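PDB 4U63: DNA photolyase from Agrobacterium tumefaciens, which repairs cyclobutane pyrimidine dimers in ultraviolet-damaged DNA with light, using a flavin cofactor and a methenyltetrahydrofolate antenna. Local coordinates for residues A[118-123]-A[127-132]; A[163-166]-A[170-173]; A[305-310]-A[395-400]; A[385-390]-A[401-406]. All blocks are in the same frame, centred on the assembly; numbering follows the deposited sequence.

Contact 1: residues A[118-123]-A[127-132]. With SO4 (sulfate ion), chain D; SO4 (sulfate ion), chain E.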
# COMPACT_ATOMS: atom_id res chain seq x y z
N ASN A 118 -13.53 -12.73 -0.45
CA ASN A 118 -13.05 -11.97 -1.59
C ASN A 118 -11.65 -12.42 -1.93
O ASN A 118 -10.79 -12.57 -1.06
CB ASN A 118 -13.09 -10.49 -1.27
CG ASN A 118 -14.51 -10.00 -1.12
OD1 ASN A 118 -15.33 -10.18 -2.02
ND2 ASN A 118 -14.83 -9.40 0.01
N ARG A 119 -11.43 -12.63 -3.23
CA ARG A 119 -10.14 -13.09 -3.72
C ARG A 119 -9.05 -12.10 -3.34
O ARG A 119 -9.28 -10.87 -3.28
CB ARG A 119 -10.16 -13.24 -5.24
CG ARG A 119 -11.04 -14.36 -5.71
CD ARG A 119 -11.27 -14.29 -7.21
NE ARG A 119 -12.33 -15.20 -7.59
CZ ARG A 119 -13.05 -15.11 -8.71
NH1 ARG A 119 -12.84 -14.12 -9.59
NH2 ARG A 119 -14.00 -16.01 -8.94
N ARG A 120 -7.88 -12.65 -3.05
CA ARG A 120 -6.67 -11.87 -2.83
C ARG A 120 -5.70 -12.35 -3.87
O ARG A 120 -5.59 -13.55 -4.11
CB ARG A 120 -6.13 -12.02 -1.41
CG ARG A 120 -5.82 -13.43 -0.97
CD ARG A 120 -5.50 -13.47 0.51
NE ARG A 120 -5.48 -14.84 1.03
CZ ARG A 120 -5.20 -15.16 2.29
NH1 ARG A 120 -4.91 -14.22 3.19
NH2 ARG A 120 -5.23 -16.44 2.67
N TYR A 121 -5.00 -11.42 -4.49
CA TYR A 121 -4.28 -11.72 -5.71
C TYR A 121 -2.78 -11.78 -5.56
O TYR A 121 -2.09 -12.04 -6.53
CB TYR A 121 -4.69 -10.73 -6.79
CG TYR A 121 -6.13 -10.88 -7.23
CD1 TYR A 121 -7.15 -10.19 -6.58
CD2 TYR A 121 -6.48 -11.68 -8.30
CE1 TYR A 121 -8.47 -10.30 -6.98
CE2 TYR A 121 -7.80 -11.81 -8.70
CZ TYR A 121 -8.79 -11.11 -8.04
OH TYR A 121 -10.09 -11.22 -8.44
N ASP A 122 -2.27 -11.55 -4.36
CA ASP A 122 -0.87 -11.87 -4.06
C ASP A 122 -0.72 -13.39 -4.17
O ASP A 122 -1.52 -14.13 -3.60
CB ASP A 122 -0.44 -11.35 -2.69
CG ASP A 122 -1.22 -11.97 -1.55
OD1 ASP A 122 -2.41 -11.61 -1.36
OD2 ASP A 122 -0.65 -12.80 -0.83
N PRO A 123 0.30 -13.86 -4.92
CA PRO A 123 0.40 -15.31 -5.12
C PRO A 123 0.38 -16.20 -3.85
O PRO A 123 -0.25 -17.25 -3.89
CB PRO A 123 1.72 -15.45 -5.87
CG PRO A 123 1.80 -14.20 -6.68
CD PRO A 123 1.25 -13.13 -5.77
N ALA A 127 -2.55 -18.91 -3.25
CA ALA A 127 -2.21 -20.33 -3.10
C ALA A 127 -2.80 -20.93 -1.82
O ALA A 127 -3.31 -22.05 -1.83
CB ALA A 127 -0.70 -20.52 -3.12
N THR A 128 -2.72 -20.17 -0.72
CA THR A 128 -3.36 -20.55 0.55
C THR A 128 -4.86 -20.79 0.35
O THR A 128 -5.40 -21.80 0.78
CB THR A 128 -3.12 -19.46 1.61
OG1 THR A 128 -1.72 -19.40 1.92
CG2 THR A 128 -3.90 -19.75 2.88
N ASP A 129 -5.51 -19.84 -0.31
CA ASP A 129 -6.94 -19.95 -0.62
C ASP A 129 -7.26 -21.13 -1.52
O ASP A 129 -8.22 -21.85 -1.27
CB ASP A 129 -7.44 -18.66 -1.28
CG ASP A 129 -7.37 -17.48 -0.34
OD1 ASP A 129 -7.20 -17.67 0.89
OD2 ASP A 129 -7.49 -16.34 -0.82
N LYS A 130 -6.47 -21.34 -2.57
CA LYS A 130 -6.70 -22.48 -3.47
C LYS A 130 -6.67 -23.81 -2.71
O LYS A 130 -7.53 -24.68 -2.92
CB LYS A 130 -5.68 -22.48 -4.62
CG LYS A 130 -5.89 -23.60 -5.64
CD LYS A 130 -4.94 -23.48 -6.83
CE LYS A 130 -5.23 -24.54 -7.88
NZ LYS A 130 -4.16 -24.58 -8.93
N ALA A 131 -5.68 -23.97 -1.84
CA ALA A 131 -5.51 -25.23 -1.10
C ALA A 131 -6.66 -25.44 -0.11
O ALA A 131 -7.22 -26.53 -0.02
CB ALA A 131 -4.18 -25.24 -0.36
N LEU A 132 -7.01 -24.37 0.60
CA LEU A 132 -8.07 -24.41 1.59
C LEU A 132 -9.41 -24.73 0.94
O LEU A 132 -10.18 -25.55 1.45
CB LEU A 132 -8.13 -23.08 2.33
CG LEU A 132 -9.19 -22.95 3.41
CD1 LEU A 132 -9.00 -23.97 4.52
CD2 LEU A 132 -9.15 -21.54 3.95
S SO4 D . -15.81 -14.93 -11.94
O1 SO4 D . -15.30 -16.16 -11.30
O2 SO4 D . -17.28 -14.89 -11.82
O3 SO4 D . -15.44 -14.95 -13.37
O4 SO4 D . -15.22 -13.74 -11.30
S SO4 E . -14.71 -19.74 -7.09
O1 SO4 E . -14.67 -21.14 -7.56
O2 SO4 E . -15.97 -19.46 -6.37
O3 SO4 E . -13.56 -19.54 -6.19
O4 SO4 E . -14.63 -18.83 -8.25
O HOH W 1 -7.90 -15.62 -3.35
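Arg120 grips Asp129 side-on in a two-bond salt bridge, NE to OD2 at 3.1 Å and NH2 to OD1 at 2.9 Å. Guanidinium and carboxylate planes lie only 10° apart but are stepped, so each nitrogen meets its oxygen from above the carboxylate plane and both bonds are bent. A chi1 of 57° tucks CG over the Arg120 backbone, from where the extended chain reaches the helix. A water adds a second link: it accepts from Arg120 N and donates to Asp129 OD2 at 2.7 Å. The one direct backbone bond, Ala127 N to Pro123 O at 2.9 Å, belongs to the first turn of helix 123-138, for which Asp122 is the N-cap. Beside the bridge, methyl CG2 of Thr128 packs against Arg120 NH2 at 3.6 Å. The whole joins the loop after strand 114-118 to the helix that follows in the parallel alpha/beta sheet domain. Arg119 points elsewhere, its guanidinium edge holding two sulfates. Asp129 also pairs with Arg32, and Arg120 with Glu60, so the bridge is one link in a charge network that probably keeps the buried aspartate ionised.

Contact 2: residues A[163-166]-A[170-173]. With SO4 (sulfate ion), chain G.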
# COMPACT_ATOMS: atom_id res chain seq x y z
N GLY A 163 0.45 -12.56 -24.63
CA GLY A 163 1.47 -12.49 -23.60
C GLY A 163 1.01 -11.78 -22.34
O GLY A 163 -0.02 -11.11 -22.33
N PRO A 164 1.78 -11.92 -21.26
CA PRO A 164 1.60 -11.06 -20.11
C PRO A 164 1.93 -9.63 -20.50
O PRO A 164 2.76 -9.43 -21.35
CB PRO A 164 2.65 -11.57 -19.11
CG PRO A 164 3.11 -12.89 -19.63
CD PRO A 164 2.95 -12.80 -21.11
N TYR A 165 1.28 -8.63 -19.91
CA TYR A 165 1.77 -7.27 -20.03
C TYR A 165 3.08 -7.09 -19.24
O TYR A 165 3.12 -7.31 -18.04
CB TYR A 165 0.71 -6.27 -19.57
CG TYR A 165 -0.41 -6.13 -20.57
CD1 TYR A 165 -0.31 -5.25 -21.64
CD2 TYR A 165 -1.57 -6.89 -20.47
CE1 TYR A 165 -1.32 -5.11 -22.57
CE2 TYR A 165 -2.60 -6.76 -21.41
CZ TYR A 165 -2.46 -5.87 -22.45
OH TYR A 165 -3.45 -5.73 -23.39
N ARG A 166 4.13 -6.67 -19.96
CA ARG A 166 5.43 -6.37 -19.38
C ARG A 166 5.71 -4.88 -19.31
O ARG A 166 6.67 -4.47 -18.66
CB ARG A 166 6.57 -6.98 -20.22
CG ARG A 166 6.38 -8.42 -20.67
CD ARG A 166 6.10 -9.33 -19.50
NE ARG A 166 6.40 -10.73 -19.81
CZ ARG A 166 6.53 -11.68 -18.88
NH1 ARG A 166 6.39 -11.40 -17.59
NH2 ARG A 166 6.81 -12.92 -19.25
N PRO A 170 0.87 -0.03 -22.84
CA PRO A 170 -0.14 -0.92 -23.46
C PRO A 170 -1.18 -1.49 -22.46
O PRO A 170 -2.36 -1.66 -22.79
CB PRO A 170 0.70 -2.03 -24.11
CG PRO A 170 2.06 -1.43 -24.28
CD PRO A 170 2.24 -0.49 -23.11
N PHE A 171 -0.73 -1.77 -21.23
CA PHE A 171 -1.59 -2.26 -20.15
C PHE A 171 -2.63 -1.18 -19.78
O PHE A 171 -3.82 -1.45 -19.67
CB PHE A 171 -0.71 -2.66 -18.96
CG PHE A 171 -1.46 -3.14 -17.77
CD1 PHE A 171 -1.88 -4.46 -17.66
CD2 PHE A 171 -1.73 -2.27 -16.72
CE1 PHE A 171 -2.56 -4.89 -16.53
CE2 PHE A 171 -2.41 -2.71 -15.61
CZ PHE A 171 -2.84 -4.01 -15.52
N TRP A 172 -2.16 0.05 -19.60
CA TRP A 172 -3.06 1.20 -19.38
C TRP A 172 -4.09 1.34 -20.51
O TRP A 172 -5.28 1.51 -20.25
CB TRP A 172 -2.27 2.50 -19.23
CG TRP A 172 -3.05 3.72 -19.61
CD1 TRP A 172 -2.86 4.49 -20.71
CD2 TRP A 172 -4.16 4.29 -18.90
NE1 TRP A 172 -3.77 5.52 -20.73
CE2 TRP A 172 -4.57 5.42 -19.63
CE3 TRP A 172 -4.83 3.97 -17.71
CZ2 TRP A 172 -5.65 6.24 -19.21
CZ3 TRP A 172 -5.90 4.79 -17.29
CH2 TRP A 172 -6.29 5.89 -18.05
N ARG A 173 -3.63 1.26 -21.75
CA ARG A 173 -4.54 1.38 -22.89
C ARG A 173 -5.59 0.26 -22.89
O ARG A 173 -6.76 0.52 -23.18
CB ARG A 173 -3.76 1.47 -24.21
CG ARG A 173 -3.06 2.82 -24.33
CD ARG A 173 -2.16 2.95 -25.55
NE ARG A 173 -1.48 4.25 -25.52
CZ ARG A 173 -0.47 4.61 -26.31
NH1 ARG A 173 0.03 3.76 -27.20
NH2 ARG A 173 0.06 5.83 -26.18
S SO4 G . -1.52 7.40 -23.23
O1 SO4 G . -2.15 6.14 -23.66
O2 SO4 G . -2.54 8.31 -22.66
O3 SO4 G . -0.50 7.11 -22.20
O4 SO4 G . -0.87 8.04 -24.40
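A chi1 of -74° sets the Tyr165 ring beside its own backbone N, with a face to the helix backbone, and a chi1 of 178° puts the Phe171 ring where its edge meets that face. The result is an offset edge-to-face pair, with centroids 5.5 Å apart and planes at 73°. CD1 of Phe171 makes the touch, 3.7 Å from CG of Tyr165. Over the tyrosine ring also lies the backbone of the helix, Phe171 CA standing 4.0 Å from the ring centroid in a CH-pi contact. Pro170 CB meets the ring at its edge, in plane, 4.0 Å from Tyr165 CE1. The loop before helix 168-177 thus folds back on the first turns of that helix, and both rest against helix 287-309 of the FAD-binding region, where Phe171 meets Phe302 and His305. Farther along the helix, Arg173 holds a sulfate, its NE donating an almost straight bond to O1 at 2.7 Å, while the indole of Trp172 presents its edge to the same oxygen.

Contact 3: residues A[305-310]-A[395-400]. With FAD (flavin-adenine dinucleotide), chain C.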
# COMPACT_ATOMS: atom_id res chain seq x y z
N HIS A 305 -0.28 -7.18 -11.64
CA HIS A 305 -0.06 -7.98 -12.85
C HIS A 305 1.34 -8.58 -12.85
O HIS A 305 1.54 -9.77 -13.12
CB HIS A 305 -0.27 -7.10 -14.09
CG HIS A 305 -0.45 -7.88 -15.34
ND1 HIS A 305 -1.63 -8.49 -15.67
CD2 HIS A 305 0.41 -8.15 -16.34
CE1 HIS A 305 -1.50 -9.12 -16.82
NE2 HIS A 305 -0.27 -8.92 -17.26
N LEU A 306 2.32 -7.73 -12.56
CA LEU A 306 3.72 -8.15 -12.52
C LEU A 306 3.98 -9.16 -11.41
O LEU A 306 4.70 -10.14 -11.61
CB LEU A 306 4.64 -6.92 -12.36
CG LEU A 306 4.67 -5.93 -13.52
CD1 LEU A 306 5.63 -4.81 -13.20
CD2 LEU A 306 5.06 -6.58 -14.84
N LEU A 307 3.39 -8.94 -10.23
CA LEU A 307 3.52 -9.89 -9.12
C LEU A 307 2.93 -11.26 -9.46
O LEU A 307 3.53 -12.30 -9.16
CB LEU A 307 2.89 -9.34 -7.85
CG LEU A 307 3.02 -10.22 -6.61
CD1 LEU A 307 4.48 -10.38 -6.18
CD2 LEU A 307 2.18 -9.66 -5.47
N PHE A 308 1.77 -11.26 -10.11
CA PHE A 308 1.16 -12.51 -10.57
C PHE A 308 2.10 -13.29 -11.49
O PHE A 308 2.26 -14.50 -11.36
CB PHE A 308 -0.15 -12.28 -11.31
CG PHE A 308 -0.69 -13.53 -11.93
CD1 PHE A 308 -1.49 -14.39 -11.19
CD2 PHE A 308 -0.36 -13.87 -13.23
CE1 PHE A 308 -1.98 -15.55 -11.75
CE2 PHE A 308 -0.84 -15.03 -13.79
CZ PHE A 308 -1.65 -15.88 -13.05
N HIS A 309 2.70 -12.57 -12.43
CA HIS A 309 3.58 -13.16 -13.43
C HIS A 309 4.98 -13.43 -12.90
O HIS A 309 5.70 -14.21 -13.50
CB HIS A 309 3.60 -12.30 -14.70
CG HIS A 309 2.39 -12.51 -15.56
ND1 HIS A 309 2.17 -13.67 -16.24
CD2 HIS A 309 1.32 -11.72 -15.80
CE1 HIS A 309 1.03 -13.60 -16.90
NE2 HIS A 309 0.48 -12.42 -16.64
N PHE A 310 5.35 -12.80 -11.78
CA PHE A 310 6.66 -12.98 -11.16
C PHE A 310 6.51 -12.96 -9.64
O PHE A 310 6.77 -11.95 -8.99
CB PHE A 310 7.64 -11.91 -11.65
CG PHE A 310 9.06 -12.13 -11.21
CD1 PHE A 310 9.75 -13.25 -11.61
CD2 PHE A 310 9.70 -11.21 -10.40
CE1 PHE A 310 11.06 -13.47 -11.21
CE2 PHE A 310 11.00 -11.42 -10.00
CZ PHE A 310 11.69 -12.55 -10.41
N ASP A 395 2.27 -2.65 0.40
CA ASP A 395 1.56 -3.55 -0.49
C ASP A 395 2.55 -4.52 -1.12
O ASP A 395 3.61 -4.10 -1.60
CB ASP A 395 0.81 -2.73 -1.54
CG ASP A 395 -0.04 -3.58 -2.42
OD1 ASP A 395 0.52 -4.18 -3.37
OD2 ASP A 395 -1.27 -3.67 -2.15
N PRO A 396 2.23 -5.83 -1.11
CA PRO A 396 3.21 -6.83 -1.60
C PRO A 396 3.54 -6.72 -3.10
O PRO A 396 4.58 -7.19 -3.53
CB PRO A 396 2.53 -8.16 -1.29
CG PRO A 396 1.08 -7.84 -1.29
CD PRO A 396 0.96 -6.47 -0.72
N ALA A 397 2.65 -6.10 -3.87
CA ALA A 397 2.90 -5.88 -5.29
C ALA A 397 3.54 -4.52 -5.52
O ALA A 397 4.58 -4.42 -6.17
CB ALA A 397 1.61 -5.98 -6.05
N SER A 398 2.94 -3.46 -4.98
CA SER A 398 3.41 -2.11 -5.31
C SER A 398 4.75 -1.75 -4.72
O SER A 398 5.55 -1.08 -5.36
CB SER A 398 2.37 -1.07 -4.92
OG SER A 398 1.15 -1.32 -5.56
N ASN A 399 5.02 -2.20 -3.50
CA ASN A 399 6.30 -1.92 -2.87
C ASN A 399 7.43 -2.60 -3.66
O ASN A 399 8.35 -1.93 -4.15
CB ASN A 399 6.28 -2.38 -1.41
CG ASN A 399 7.40 -1.79 -0.58
OD1 ASN A 399 7.86 -0.68 -0.82
ND2 ASN A 399 7.85 -2.55 0.41
N ALA A 400 7.33 -3.91 -3.83
CA ALA A 400 8.32 -4.68 -4.59
C ALA A 400 8.53 -4.15 -6.01
O ALA A 400 9.66 -3.95 -6.44
CB ALA A 400 7.93 -6.15 -4.65
PA FAD C . -2.39 9.12 -5.59
O1A FAD C . -1.46 9.98 -6.38
O2A FAD C . -3.64 9.74 -5.05
O5B FAD C . -2.70 7.83 -6.49
C5B FAD C . -3.91 7.08 -6.35
C4B FAD C . -3.63 5.60 -6.12
O4B FAD C . -2.91 5.03 -7.21
C3B FAD C . -2.79 5.33 -4.90
O3B FAD C . -3.56 5.38 -3.68
C2B FAD C . -2.22 3.96 -5.21
O2B FAD C . -3.15 2.92 -4.90
C1B FAD C . -2.03 4.02 -6.71
N9A FAD C . -0.66 4.39 -7.12
C8A FAD C . -0.21 5.63 -7.37
N7A FAD C . 1.08 5.62 -7.76
C5A FAD C . 1.48 4.33 -7.80
C6A FAD C . 2.73 3.63 -8.12
N6A FAD C . 3.81 4.33 -8.50
N1A FAD C . 2.73 2.28 -8.01
C2A FAD C . 1.64 1.59 -7.61
N3A FAD C . 0.46 2.18 -7.30
C4A FAD C . 0.33 3.52 -7.37
N1 FAD C . 2.19 2.24 -3.18
C2 FAD C . 1.45 1.46 -2.37
O2 FAD C . 0.20 1.52 -2.50
N3 FAD C . 2.01 0.62 -1.47
C4 FAD C . 3.35 0.52 -1.32
O4 FAD C . 3.87 -0.27 -0.48
C4X FAD C . 4.23 1.36 -2.16
N5 FAD C . 5.59 1.35 -2.06
C5X FAD C . 6.35 2.13 -2.89
C6 FAD C . 7.74 2.10 -2.81
C7 FAD C . 8.53 2.91 -3.64
C7M FAD C . 10.04 2.87 -3.55
C8 FAD C . 7.89 3.82 -4.61
C8M FAD C . 8.69 4.71 -5.54
C9 FAD C . 6.52 3.85 -4.69
C9A FAD C . 5.71 3.05 -3.88
N10 FAD C . 4.29 3.10 -3.96
C10 FAD C . 3.54 2.26 -3.12
C1' FAD C . 3.58 3.93 -4.95
C2' FAD C . 3.15 5.33 -4.59
O2' FAD C . 4.29 6.07 -4.12
C3' FAD C . 2.02 5.35 -3.59
O3' FAD C . 0.92 4.56 -4.05
C4' FAD C . 1.56 6.80 -3.38
O4' FAD C . 2.60 7.52 -2.72
C5' FAD C . 0.30 6.81 -2.55
O5' FAD C . -0.17 8.15 -2.32
P FAD C . -1.65 8.54 -2.81
O1P FAD C . -1.92 9.94 -2.38
O2P FAD C . -2.65 7.52 -2.36
O3P FAD C . -1.49 8.46 -4.41
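Leu307 and Ala397 meet without any ring between them; the flat groups stand behind, on helix 287-309, where the His305 ring has CD2 of His309 over one face and the His309 ring carries CD2 of Phe308 over its centre, with CE1 of His305 at its edge. In the all-helical FAD-binding region of the photolyase fold, this helix packs against the turn leading into helix 398-407. With CG of Leu307 anti to the backbone N (chi1 -178°), methyl CD2 reaches Ala397 CB at 3.8 Å and the carbonyl oxygen of Pro396 at 4.0 Å. Behind the turn lies the flavin: Asp395 N donates to FAD O4 at 3.0 Å, and CB of Ser398 packs against the pyrimidine part of the isoalloxazine. Asn399 brings its OD1 to 3.3 Å from FAD N5. The Tyr304 hydroxyl is hydrogen-bonded to Asp395 OD2, while OD1 caps the turn, accepting from Ala397 N at 2.9 Å and Ser398 N at 3.0 Å, the two donors arriving on its anti side from opposite faces of the carboxylate plane.

Contact 4: residues A[385-390]-A[401-406]; sequences KWFRDT and ANWQWV. With FAD (flavin-adenine dinucleotide), chain C.
Phe387 and Trp403 meet in an offset edge-to-face pair, the indole edge turned to the face of the phenyl ring with planes at 71°. NE1 of Trp403 lies 3.4 Å from Phe387 CD2, and CZ2 of Trp403 stands over the centre of the phenyl ring, 3.9 Å from CZ of Phe387. Both rings also touch the flavin: Phe387 presents its edge to the isoalloxazine, CD2 to FAD C6 at 3.7 Å, while methyl C7M of FAD lies over one indole face, offset toward its rim. One residue earlier, Asn402 reads the adenine edge with both amide atoms: ND2 donates to FAD N1A at 3.0 Å, and OD1 accepts from N6A at 3.3 Å. Its CB rests on the dimethylbenzene side of the flavin, inside the U-shaped cofactor fold typical of photolyases. ND2 also hydrogen-bonds Ser398 O, one turn earlier, which helps fix the amide's rotation. Farther out, Leu354 and Val368 back Phe387, and Ala369 and Ile373 back Trp403. Helix 380-390 ends at the antenna, where the carbonyl oxygens of Asp389 and Thr390 accept from the folate. The two rings thus meet the benzenoid end by packing alone, while Asn402 supplies a donor and acceptor pair complementary to adenine.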
# COMPACT_ATOMS: atom_id res chain seq x y z
N LYS A 385 12.20 -3.85 2.73
CA LYS A 385 11.84 -4.33 4.07
C LYS A 385 11.56 -3.18 5.03
O LYS A 385 10.64 -3.26 5.83
CB LYS A 385 12.92 -5.24 4.65
CG LYS A 385 12.99 -6.59 3.97
CD LYS A 385 13.96 -7.55 4.64
CE LYS A 385 14.10 -8.85 3.85
NZ LYS A 385 14.59 -8.65 2.47
N TRP A 386 12.35 -2.12 4.96
CA TRP A 386 12.13 -0.94 5.82
C TRP A 386 10.76 -0.34 5.53
O TRP A 386 9.99 -0.05 6.44
CB TRP A 386 13.22 0.12 5.63
CG TRP A 386 12.98 1.34 6.50
CD1 TRP A 386 12.52 2.57 6.09
CD2 TRP A 386 13.14 1.43 7.92
NE1 TRP A 386 12.40 3.41 7.17
CE2 TRP A 386 12.78 2.74 8.30
CE3 TRP A 386 13.56 0.53 8.90
CZ2 TRP A 386 12.82 3.17 9.64
CZ3 TRP A 386 13.62 0.97 10.23
CH2 TRP A 386 13.25 2.27 10.58
N PHE A 387 10.45 -0.18 4.24
CA PHE A 387 9.14 0.34 3.82
C PHE A 387 8.00 -0.57 4.28
O PHE A 387 6.96 -0.09 4.69
CB PHE A 387 9.08 0.49 2.29
CG PHE A 387 9.60 1.82 1.77
CD1 PHE A 387 10.56 2.57 2.47
CD2 PHE A 387 9.14 2.31 0.56
CE1 PHE A 387 11.03 3.77 1.96
CE2 PHE A 387 9.61 3.52 0.06
CZ PHE A 387 10.54 4.25 0.75
N ARG A 388 8.21 -1.88 4.21
CA ARG A 388 7.22 -2.85 4.69
C ARG A 388 6.84 -2.63 6.16
O ARG A 388 5.69 -2.85 6.53
CB ARG A 388 7.73 -4.29 4.51
CG ARG A 388 7.02 -5.07 3.41
CD ARG A 388 7.75 -6.36 3.05
NE ARG A 388 8.33 -7.04 4.21
CZ ARG A 388 9.41 -7.83 4.18
NH1 ARG A 388 10.08 -8.05 3.05
NH2 ARG A 388 9.84 -8.39 5.31
N ASP A 389 7.81 -2.21 6.97
CA ASP A 389 7.58 -2.01 8.41
C ASP A 389 7.01 -0.65 8.75
O ASP A 389 6.43 -0.47 9.84
CB ASP A 389 8.88 -2.22 9.19
CG ASP A 389 8.64 -2.43 10.70
OD1 ASP A 389 7.70 -3.16 11.09
OD2 ASP A 389 9.41 -1.87 11.50
N THR A 390 7.16 0.32 7.85
CA THR A 390 6.88 1.73 8.17
C THR A 390 5.73 2.38 7.40
O THR A 390 5.22 3.42 7.83
CB THR A 390 8.13 2.59 7.99
OG1 THR A 390 8.67 2.38 6.67
CG2 THR A 390 9.19 2.23 9.03
N ALA A 401 7.43 -3.92 -6.72
CA ALA A 401 7.52 -3.46 -8.11
C ALA A 401 8.25 -2.13 -8.21
O ALA A 401 9.13 -1.96 -9.05
CB ALA A 401 6.14 -3.33 -8.72
N ASN A 402 7.88 -1.18 -7.36
CA ASN A 402 8.50 0.14 -7.42
C ASN A 402 9.98 0.12 -7.05
O ASN A 402 10.78 0.77 -7.69
CB ASN A 402 7.71 1.16 -6.59
CG ASN A 402 6.47 1.65 -7.32
OD1 ASN A 402 6.56 2.53 -8.17
ND2 ASN A 402 5.32 1.08 -7.00
N TRP A 403 10.34 -0.64 -6.02
CA TRP A 403 11.77 -0.83 -5.69
C TRP A 403 12.56 -1.41 -6.87
O TRP A 403 13.65 -0.93 -7.19
CB TRP A 403 11.94 -1.69 -4.44
CG TRP A 403 11.75 -0.89 -3.18
CD1 TRP A 403 10.63 -0.79 -2.42
CD2 TRP A 403 12.73 -0.07 -2.55
NE1 TRP A 403 10.84 0.05 -1.35
CE2 TRP A 403 12.13 0.52 -1.41
CE3 TRP A 403 14.07 0.25 -2.85
CZ2 TRP A 403 12.82 1.37 -0.57
CZ3 TRP A 403 14.76 1.10 -2.02
CH2 TRP A 403 14.13 1.66 -0.88
N GLN A 404 12.00 -2.42 -7.54
CA GLN A 404 12.68 -3.01 -8.70
C GLN A 404 12.86 -2.02 -9.86
O GLN A 404 13.92 -2.01 -10.50
CB GLN A 404 11.97 -4.28 -9.18
CG GLN A 404 12.10 -5.44 -8.19
CD GLN A 404 12.74 -6.69 -8.78
OE1 GLN A 404 13.63 -6.62 -9.62
NE2 GLN A 404 12.30 -7.84 -8.31
N TRP A 405 11.87 -1.17 -10.10
CA TRP A 405 12.00 -0.14 -11.16
C TRP A 405 13.10 0.86 -10.81
O TRP A 405 13.91 1.20 -11.66
CB TRP A 405 10.68 0.60 -11.41
CG TRP A 405 9.65 -0.22 -12.12
CD1 TRP A 405 9.85 -1.08 -13.19
CD2 TRP A 405 8.25 -0.26 -11.86
NE1 TRP A 405 8.67 -1.64 -13.58
CE2 TRP A 405 7.66 -1.16 -12.78
CE3 TRP A 405 7.42 0.38 -10.93
CZ2 TRP A 405 6.30 -1.43 -12.79
CZ3 TRP A 405 6.07 0.10 -10.94
CH2 TRP A 405 5.52 -0.79 -11.87
N VAL A 406 13.14 1.31 -9.56
CA VAL A 406 14.20 2.23 -9.14
C VAL A 406 15.58 1.56 -9.27
O VAL A 406 16.56 2.21 -9.66
CB VAL A 406 13.98 2.78 -7.72
CG1 VAL A 406 15.12 3.71 -7.32
CG2 VAL A 406 12.67 3.55 -7.64
PA FAD C . -2.39 9.12 -5.59
O1A FAD C . -1.46 9.98 -6.38
O2A FAD C . -3.64 9.74 -5.05
O5B FAD C . -2.70 7.83 -6.49
C5B FAD C . -3.91 7.08 -6.35
C4B FAD C . -3.63 5.60 -6.12
O4B FAD C . -2.91 5.03 -7.21
C3B FAD C . -2.79 5.33 -4.90
O3B FAD C . -3.56 5.38 -3.68
C2B FAD C . -2.22 3.96 -5.21
O2B FAD C . -3.15 2.92 -4.90
C1B FAD C . -2.03 4.02 -6.71
N9A FAD C . -0.66 4.39 -7.12
C8A FAD C . -0.21 5.63 -7.37
N7A FAD C . 1.08 5.62 -7.76
C5A FAD C . 1.48 4.33 -7.80
C6A FAD C . 2.73 3.63 -8.12
N6A FAD C . 3.81 4.33 -8.50
N1A FAD C . 2.73 2.28 -8.01
C2A FAD C . 1.64 1.59 -7.61
N3A FAD C . 0.46 2.18 -7.30
C4A FAD C . 0.33 3.52 -7.37
N1 FAD C . 2.19 2.24 -3.18
C2 FAD C . 1.45 1.46 -2.37
O2 FAD C . 0.20 1.52 -2.50
N3 FAD C . 2.01 0.62 -1.47
C4 FAD C . 3.35 0.52 -1.32
O4 FAD C . 3.87 -0.27 -0.48
C4X FAD C . 4.23 1.36 -2.16
N5 FAD C . 5.59 1.35 -2.06
C5X FAD C . 6.35 2.13 -2.89
C6 FAD C . 7.74 2.10 -2.81
C7 FAD C . 8.53 2.91 -3.64
C7M FAD C . 10.04 2.87 -3.55
C8 FAD C . 7.89 3.82 -4.61
C8M FAD C . 8.69 4.71 -5.54
C9 FAD C . 6.52 3.85 -4.69
C9A FAD C . 5.71 3.05 -3.88
N10 FAD C . 4.29 3.10 -3.96
C10 FAD C . 3.54 2.26 -3.12
C1' FAD C . 3.58 3.93 -4.95
C2' FAD C . 3.15 5.33 -4.59
O2' FAD C . 4.29 6.07 -4.12
C3' FAD C . 2.02 5.35 -3.59
O3' FAD C . 0.92 4.56 -4.05
C4' FAD C . 1.56 6.80 -3.38
O4' FAD C . 2.60 7.52 -2.72
C5' FAD C . 0.30 6.81 -2.55
O5' FAD C . -0.17 8.15 -2.32
P FAD C . -1.65 8.54 -2.81
O1P FAD C . -1.92 9.94 -2.38
O2P FAD C . -2.65 7.52 -2.36
O3P FAD C . -1.49 8.46 -4.41

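Overall arrangement
Contact 1 lies at the surface of the alpha/beta sheet domain and works through charge, water and sulfate-bound arginine; contacts 2, 3 and 4 are buried and largely apolar or aromatic between their segments. Contacts 3 and 4 share helix 398-407 and both touch FAD, 3 on the O4 and N5 side and 4 at the benzenoid end and adenine; Asn399 meets Phe387 between them. Helix 287-309, part of contact 3, touches all three others: Pro123 of contact 1 packs on Leu307, His305 NE2 is probably hydrogen-bonded to Tyr165 N of contact 2, and Trp405 of contact 4 rests on Leu306. Contact 4 also reaches the antenna folate.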